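Long-range contact in NALP (Neisseria meningitidis, PDB 1UYN), which forms the outer-membrane translocator domain of an autotransporter, a beta-barrel with a hydrophilic pore for moving the secreted protease passenger domain to the cell surface: residues H264-A273 and A285-Y295. Sequence-based numbering, arbitrary orientation.
Sequences HTRLVAGLGA and ARYSYAGSKQY. With SO4 (sulfate ion), chain C.
Arg266 reaches across to Tyr295 and lays its guanidinium over one face of the phenol ring. Arg266 CB starts close to the neighbouring strand, 3.3 Å from Gly291 O. CG sits between the backbone N and the carbonyl carbon (chi1 54°), and the chain runs on past Ala290 toward the ring. Arg266 CD passes 4.4 Å from Ala290 CB. The chain then bends at chi3, and this turn brings the flat end over the ring. Arg266 CZ stands 3.8 Å from the centre of the Tyr295 ring, almost on the ring normal, with the planes 19° apart. This is a stacked cation-pi pair. Arg266 NH1 is 3.5 Å from Tyr295 CZ, and Arg266 NH2 lies over the CG and CD2 side. Asp23 of helix 12-34, the helix that fills the pore, ties the pair together: it forms a salt bridge with Arg266 NH1 and is hydrogen-bonded to Tyr295 OH.

Residues 265-273 and 285-292 belong to two transmembrane strands of one beta hairpin in the 12-stranded antiparallel autotransporter barrel. Paired backbone bonds join Leu267 to Gly291, Ala269 to Tyr289 and Leu271 to Tyr287. Leu267, Ala269, Leu271, Tyr287 and Tyr289 line the outer surface. Val268, Ala290, Ser288 and Arg286 point the other way. There Val268 CG2 packs on Ala290 CB at 3.7 Å. Ser288 OG makes a weak bond to Ala269 O.

At the same end as the stack, a type II turn runs from Ser292 to Tyr295. Lys293 CG lies 3.6 Å from His264 CD2, meeting the imidazole obliquely. A sulfate, probably from the crystallisation liquor, accepts a hydrogen bond from Thr265 N through O3, at 3.0 Å.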
# COMPACT_ATOMS: atom_id res chain seq x y z
N HIS A 264 -0.41 16.70 -3.11
CA HIS A 264 -1.85 16.99 -3.14
C HIS A 264 -2.53 16.08 -2.20
O HIS A 264 -2.03 15.00 -1.91
CB HIS A 264 -2.45 16.84 -4.55
CG HIS A 264 -1.94 17.86 -5.52
ND1 HIS A 264 -0.63 17.86 -6.00
CD2 HIS A 264 -2.55 18.92 -6.11
CE1 HIS A 264 -0.47 18.88 -6.82
NE2 HIS A 264 -1.62 19.54 -6.92
N THR A 265 -3.67 16.55 -1.68
CA THR A 265 -4.57 15.76 -0.85
C THR A 265 -5.32 14.78 -1.73
O THR A 265 -5.93 15.21 -2.69
CB THR A 265 -5.59 16.71 -0.19
OG1 THR A 265 -4.93 17.50 0.79
CG2 THR A 265 -6.62 15.99 0.65
N ARG A 266 -5.27 13.48 -1.45
CA ARG A 266 -6.31 12.58 -2.03
C ARG A 266 -7.45 12.15 -1.15
O ARG A 266 -7.26 11.95 0.01
CB ARG A 266 -5.75 11.32 -2.65
CG ARG A 266 -4.91 10.50 -1.82
CD ARG A 266 -3.97 9.81 -2.66
NE ARG A 266 -3.17 10.76 -3.46
CZ ARG A 266 -2.03 10.42 -4.05
NH1 ARG A 266 -1.54 9.16 -3.89
NH2 ARG A 266 -1.38 11.32 -4.77
N LEU A 267 -8.62 12.06 -1.75
CA LEU A 267 -9.82 11.51 -1.16
C LEU A 267 -9.86 10.06 -1.59
O LEU A 267 -9.62 9.76 -2.74
CB LEU A 267 -11.06 12.21 -1.71
CG LEU A 267 -11.05 13.76 -1.69
CD1 LEU A 267 -12.43 14.39 -2.03
CD2 LEU A 267 -10.55 14.30 -0.33
N VAL A 268 -10.13 9.17 -0.66
CA VAL A 268 -10.35 7.78 -0.97
C VAL A 268 -11.70 7.35 -0.46
O VAL A 268 -11.96 7.52 0.72
CB VAL A 268 -9.34 6.88 -0.24
CG1 VAL A 268 -9.60 5.41 -0.59
CG2 VAL A 268 -7.91 7.31 -0.57
N ALA A 269 -12.54 6.79 -1.32
CA ALA A 269 -13.79 6.15 -0.89
C ALA A 269 -13.67 4.64 -1.14
O ALA A 269 -12.89 4.22 -1.98
CB ALA A 269 -14.98 6.73 -1.62
N GLY A 270 -14.44 3.84 -0.42
CA GLY A 270 -14.27 2.40 -0.47
C GLY A 270 -15.41 1.58 0.04
O GLY A 270 -16.32 2.09 0.68
N LEU A 271 -15.37 0.29 -0.27
CA LEU A 271 -16.42 -0.64 0.15
C LEU A 271 -15.84 -1.90 0.64
O LEU A 271 -14.82 -2.30 0.19
CB LEU A 271 -17.33 -1.04 -1.01
CG LEU A 271 -18.32 0.02 -1.41
CD1 LEU A 271 -19.16 -0.59 -2.49
CD2 LEU A 271 -19.17 0.49 -0.23
N GLY A 272 -16.55 -2.58 1.52
CA GLY A 272 -16.05 -3.83 2.01
C GLY A 272 -17.09 -4.77 2.55
O GLY A 272 -18.24 -4.42 2.67
N ALA A 273 -16.64 -5.96 2.89
CA ALA A 273 -17.47 -6.99 3.45
C ALA A 273 -16.56 -8.11 3.95
O ALA A 273 -15.79 -8.64 3.16
CB ALA A 273 -18.42 -7.52 2.39
N ALA A 285 -13.76 -9.00 1.02
CA ALA A 285 -13.80 -8.24 -0.23
C ALA A 285 -13.66 -6.74 0.07
O ALA A 285 -14.40 -6.18 0.84
CB ALA A 285 -15.10 -8.53 -0.97
N ARG A 286 -12.72 -6.07 -0.56
CA ARG A 286 -12.59 -4.64 -0.40
C ARG A 286 -12.36 -4.00 -1.75
O ARG A 286 -11.60 -4.52 -2.51
CB ARG A 286 -11.43 -4.35 0.52
CG ARG A 286 -11.86 -4.09 1.93
CD ARG A 286 -10.75 -3.74 2.83
NE ARG A 286 -10.74 -2.32 3.23
CZ ARG A 286 -11.05 -1.89 4.46
NH1 ARG A 286 -11.45 -2.74 5.41
NH2 ARG A 286 -11.00 -0.59 4.74
N TYR A 287 -13.05 -2.92 -2.05
CA TYR A 287 -12.71 -2.11 -3.19
C TYR A 287 -12.62 -0.66 -2.71
O TYR A 287 -13.34 -0.24 -1.81
CB TYR A 287 -13.75 -2.25 -4.30
CG TYR A 287 -13.55 -1.18 -5.35
CD1 TYR A 287 -12.58 -1.34 -6.36
CD2 TYR A 287 -14.23 0.05 -5.26
CE1 TYR A 287 -12.35 -0.35 -7.28
CE2 TYR A 287 -14.01 1.05 -6.18
CZ TYR A 287 -13.07 0.85 -7.20
OH TYR A 287 -12.86 1.85 -8.12
N SER A 288 -11.76 0.11 -3.37
CA SER A 288 -11.35 1.44 -2.96
C SER A 288 -10.97 2.27 -4.21
O SER A 288 -10.30 1.77 -5.12
CB SER A 288 -10.09 1.33 -2.10
OG SER A 288 -10.08 2.36 -1.12
N TYR A 289 -11.38 3.53 -4.25
CA TYR A 289 -10.86 4.47 -5.23
C TYR A 289 -10.15 5.65 -4.57
O TYR A 289 -10.77 6.33 -3.77
CB TYR A 289 -12.04 5.02 -6.05
CG TYR A 289 -11.58 6.00 -7.08
CD1 TYR A 289 -10.87 5.57 -8.21
CD2 TYR A 289 -11.81 7.36 -6.91
CE1 TYR A 289 -10.42 6.47 -9.17
CE2 TYR A 289 -11.35 8.29 -7.86
CZ TYR A 289 -10.68 7.83 -8.99
OH TYR A 289 -10.25 8.73 -9.92
N ALA A 290 -8.92 5.95 -4.94
CA ALA A 290 -8.23 7.17 -4.51
C ALA A 290 -8.18 8.21 -5.64
O ALA A 290 -7.82 7.85 -6.77
CB ALA A 290 -6.86 6.86 -4.10
N GLY A 291 -8.52 9.47 -5.34
CA GLY A 291 -8.40 10.57 -6.30
C GLY A 291 -7.78 11.88 -5.80
O GLY A 291 -8.06 12.37 -4.74
N SER A 292 -6.88 12.43 -6.58
CA SER A 292 -6.63 13.89 -6.52
C SER A 292 -6.61 14.38 -7.93
O SER A 292 -6.76 13.59 -8.85
CB SER A 292 -5.29 14.20 -5.88
OG SER A 292 -4.24 13.67 -6.65
N LYS A 293 -6.43 15.68 -8.13
CA LYS A 293 -6.20 16.20 -9.47
C LYS A 293 -4.98 15.44 -9.96
O LYS A 293 -4.01 15.24 -9.22
CB LYS A 293 -6.00 17.73 -9.49
CG LYS A 293 -4.60 18.23 -9.05
CD LYS A 293 -4.37 19.68 -9.51
CE LYS A 293 -3.56 19.78 -10.83
NZ LYS A 293 -3.91 21.04 -11.59
N GLN A 294 -5.10 14.95 -11.20
CA GLN A 294 -4.06 14.20 -11.89
C GLN A 294 -3.70 12.88 -11.23
O GLN A 294 -2.62 12.33 -11.46
CB GLN A 294 -2.83 15.07 -12.09
CG GLN A 294 -2.93 16.01 -13.32
CD GLN A 294 -1.63 16.74 -13.55
OE1 GLN A 294 -1.20 16.96 -14.70
NE2 GLN A 294 -0.95 17.10 -12.44
N TYR A 295 -4.59 12.36 -10.41
CA TYR A 295 -4.33 11.04 -9.83
C TYR A 295 -5.64 10.31 -9.66
O TYR A 295 -6.64 10.88 -9.28
CB TYR A 295 -3.52 11.13 -8.50
CG TYR A 295 -3.28 9.81 -7.81
CD1 TYR A 295 -4.32 9.15 -7.15
CD2 TYR A 295 -2.03 9.21 -7.80
CE1 TYR A 295 -4.13 7.97 -6.52
CE2 TYR A 295 -1.82 7.97 -7.18
CZ TYR A 295 -2.88 7.37 -6.54
OH TYR A 295 -2.75 6.16 -5.90
S SO4 C . -4.70 20.36 -3.55
O1 SO4 C . -3.39 20.99 -3.24
O2 SO4 C . -4.97 20.58 -4.98
O3 SO4 C . -4.73 18.94 -3.17
O4 SO4 C . -5.80 20.94 -2.77